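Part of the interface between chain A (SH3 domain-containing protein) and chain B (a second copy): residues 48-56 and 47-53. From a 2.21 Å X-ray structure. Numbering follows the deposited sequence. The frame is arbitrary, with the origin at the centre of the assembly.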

# COMPACT_ATOMS: atom_id res chain seq x y z
N GLN A 48 -8.02 -8.21 -3.05
CA GLN A 48 -6.63 -8.12 -3.49
C GLN A 48 -5.76 -7.50 -2.41
O GLN A 48 -4.59 -7.83 -2.27
CB GLN A 48 -6.52 -7.31 -4.79
CG GLN A 48 -7.13 -8.00 -6.00
CD GLN A 48 -6.66 -9.43 -6.15
OE1 GLN A 48 -7.46 -10.35 -6.35
NE2 GLN A 48 -5.35 -9.63 -6.06
N ALA A 49 -6.36 -6.61 -1.62
CA ALA A 49 -5.68 -5.98 -0.50
C ALA A 49 -5.37 -7.00 0.59
O ALA A 49 -4.34 -6.90 1.27
CB ALA A 49 -6.52 -4.85 0.07
N GLN A 50 -6.25 -7.98 0.77
CA GLN A 50 -6.01 -9.05 1.73
C GLN A 50 -4.92 -9.99 1.23
O GLN A 50 -4.06 -10.43 2.00
CB GLN A 50 -7.29 -9.84 2.02
CG GLN A 50 -8.24 -9.16 3.00
CD GLN A 50 -9.40 -10.05 3.42
OE1 GLN A 50 -9.32 -11.28 3.30
NE2 GLN A 50 -10.47 -9.45 3.91
N ALA A 51 -4.95 -10.30 -0.06
CA ALA A 51 -3.93 -11.15 -0.68
C ALA A 51 -2.55 -10.51 -0.56
O ALA A 51 -1.58 -11.18 -0.22
CB ALA A 51 -4.28 -11.42 -2.13
N LEU A 52 -2.47 -9.22 -0.86
CA LEU A 52 -1.23 -8.47 -0.70
C LEU A 52 -0.76 -8.51 0.76
O LEU A 52 0.42 -8.69 1.03
CB LEU A 52 -1.40 -7.02 -1.15
CG LEU A 52 -0.15 -6.15 -1.02
CD1 LEU A 52 1.00 -6.75 -1.81
CD2 LEU A 52 -0.42 -4.72 -1.46
N SER A 53 -1.71 -8.34 1.68
CA SER A 53 -1.41 -8.39 3.11
C SER A 53 -0.81 -9.74 3.51
O SER A 53 0.17 -9.80 4.27
CB SER A 53 -2.67 -8.11 3.92
OG SER A 53 -2.43 -8.24 5.31
N GLN A 54 -1.39 -10.83 2.99
CA GLN A 54 -0.92 -12.17 3.32
C GLN A 54 0.46 -12.47 2.72
O GLN A 54 1.28 -13.12 3.35
CB GLN A 54 -1.94 -13.22 2.87
CG GLN A 54 -3.29 -13.08 3.56
CD GLN A 54 -3.17 -12.86 5.06
OE1 GLN A 54 -2.88 -13.78 5.82
NE2 GLN A 54 -3.39 -11.62 5.49
N ALA A 55 0.69 -11.98 1.50
CA ALA A 55 2.00 -12.14 0.86
C ALA A 55 3.05 -11.35 1.63
O ALA A 55 4.21 -11.77 1.71
CB ALA A 55 1.94 -11.67 -0.58
N GLY A 56 2.65 -10.22 2.20
CA GLY A 56 3.54 -9.41 3.01
C GLY A 56 3.98 -10.11 4.28
O GLY A 56 5.15 -10.02 4.67
N GLN B 47 3.97 -9.20 -7.24
CA GLN B 47 2.89 -9.64 -8.12
C GLN B 47 1.52 -9.29 -7.55
O GLN B 47 0.63 -8.84 -8.29
CB GLN B 47 3.00 -11.15 -8.39
CG GLN B 47 4.07 -11.52 -9.41
CD GLN B 47 4.44 -13.00 -9.39
OE1 GLN B 47 3.78 -13.81 -8.74
NE2 GLN B 47 5.52 -13.35 -10.09
N GLN B 48 1.34 -9.48 -6.25
CA GLN B 48 0.08 -9.14 -5.60
C GLN B 48 -0.16 -7.63 -5.58
O GLN B 48 -1.31 -7.18 -5.64
CB GLN B 48 0.03 -9.71 -4.17
CG GLN B 48 -0.01 -11.23 -4.11
CD GLN B 48 -1.19 -11.83 -4.86
OE1 GLN B 48 -2.23 -11.20 -5.02
NE2 GLN B 48 -1.02 -13.07 -5.33
N ALA B 49 0.92 -6.86 -5.51
CA ALA B 49 0.82 -5.40 -5.54
C ALA B 49 0.30 -4.92 -6.89
O ALA B 49 -0.55 -4.02 -6.95
CB ALA B 49 2.17 -4.78 -5.24
N GLN B 50 0.80 -5.51 -7.97
CA GLN B 50 0.32 -5.20 -9.31
C GLN B 50 -1.16 -5.57 -9.45
O GLN B 50 -1.93 -4.84 -10.08
CB GLN B 50 1.13 -5.94 -10.37
CG GLN B 50 2.59 -5.53 -10.48
CD GLN B 50 3.25 -6.08 -11.73
OE1 GLN B 50 2.58 -6.39 -12.71
NE2 GLN B 50 4.58 -6.21 -11.69
N ALA B 51 -1.53 -6.69 -8.85
CA ALA B 51 -2.92 -7.17 -8.89
C ALA B 51 -3.84 -6.17 -8.21
O ALA B 51 -4.90 -5.83 -8.75
CB ALA B 51 -3.03 -8.52 -8.22
N LEU B 52 -3.44 -5.71 -7.03
CA LEU B 52 -4.18 -4.68 -6.30
C LEU B 52 -4.25 -3.39 -7.11
O LEU B 52 -5.27 -2.69 -7.10
CB LEU B 52 -3.54 -4.42 -4.94
CG LEU B 52 -4.21 -3.36 -4.06
CD1 LEU B 52 -5.65 -3.74 -3.76
CD2 LEU B 52 -3.42 -3.14 -2.77
N SER B 53 -3.16 -3.07 -7.81
CA SER B 53 -3.11 -1.88 -8.66
C SER B 53 -4.17 -1.92 -9.76
O SER B 53 -4.91 -0.96 -9.96
CB SER B 53 -1.72 -1.73 -9.27
OG SER B 53 -1.68 -0.66 -10.20

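How do two copies of the same helix come to lie against each other here? They run nearly antiparallel, with 165° between their N-to-C directions, and their axes approach to 8.8 Å. The register is reciprocal: the CA of Gln A48 lies 5.1 Å from the CA of Leu B52, and the CA of Leu A52 lies 5.1 Å from the CA of Gln B48. Each helix therefore sets a glutamine beside the other's leucine, and these two positions account for most of the 391 Å² buried between the stretches.

What does Gln B48, the residue with the largest covered area, do with its long side chain? It acts as a knob, sitting among Gln A48, Ala A51, Leu A52 and Ala A55. The CB of Gln B48 lies 3.9 Å from the CA of Leu A52, and the CG of Gln B48 lies 4.1 Å from the CB of Ala A55, so the aliphatic part of the glutamine packs much as a hydrocarbon would. With chi1 and chi2 both m, the chain bends over the small residues of the opposing helix, and the OE1 of Gln B48 comes to 3.6 Å from the CB of Ala A51.

Do the two glutamines join through their amides? The NE2 of Gln A48 stands 3.6 Å from the OE1 of Gln B48, close enough for van der Waals contact, but no hydrogen bond links them or any other pair across these stretches. Gln A48 also shares the m, m start of its partner, yet the chi3 angles differ, 132° against -27°, so the two amides lie in similar planes with their nitrogen and oxygen exchanged: the NE2 of Gln A48 faces Ala B51 where the OE1 of Gln B48 faces Ala A51. The NE2 of Gln A48 reaches the CB of Ala B51 at 3.4 Å, while the CB of Gln A48 rests 3.8 Å from the CD1 of Leu B52.

What do the leucines add? Both leave their helices sideways, but the ends of their side chains come nearer to the opposite stretch, and both adopt the t, p rotamer. The CD2 of Leu A52 meets the CD2 of Leu B52 at 3.6 Å, a direct apolar contact between equivalent residues. The other methyls turn to alanines: the CD1 of Leu B52 lies 4.1 Å from the CB of Ala A49, and the CD1 of Leu A52 lies 4.1 Å from the CB of Ala B49. The same methyls approach the backbone, with the CD1 of Leu B52 3.6 Å from the N of Ala A49 and the CD1 of Leu A52 3.7 Å from the N of Ala B49.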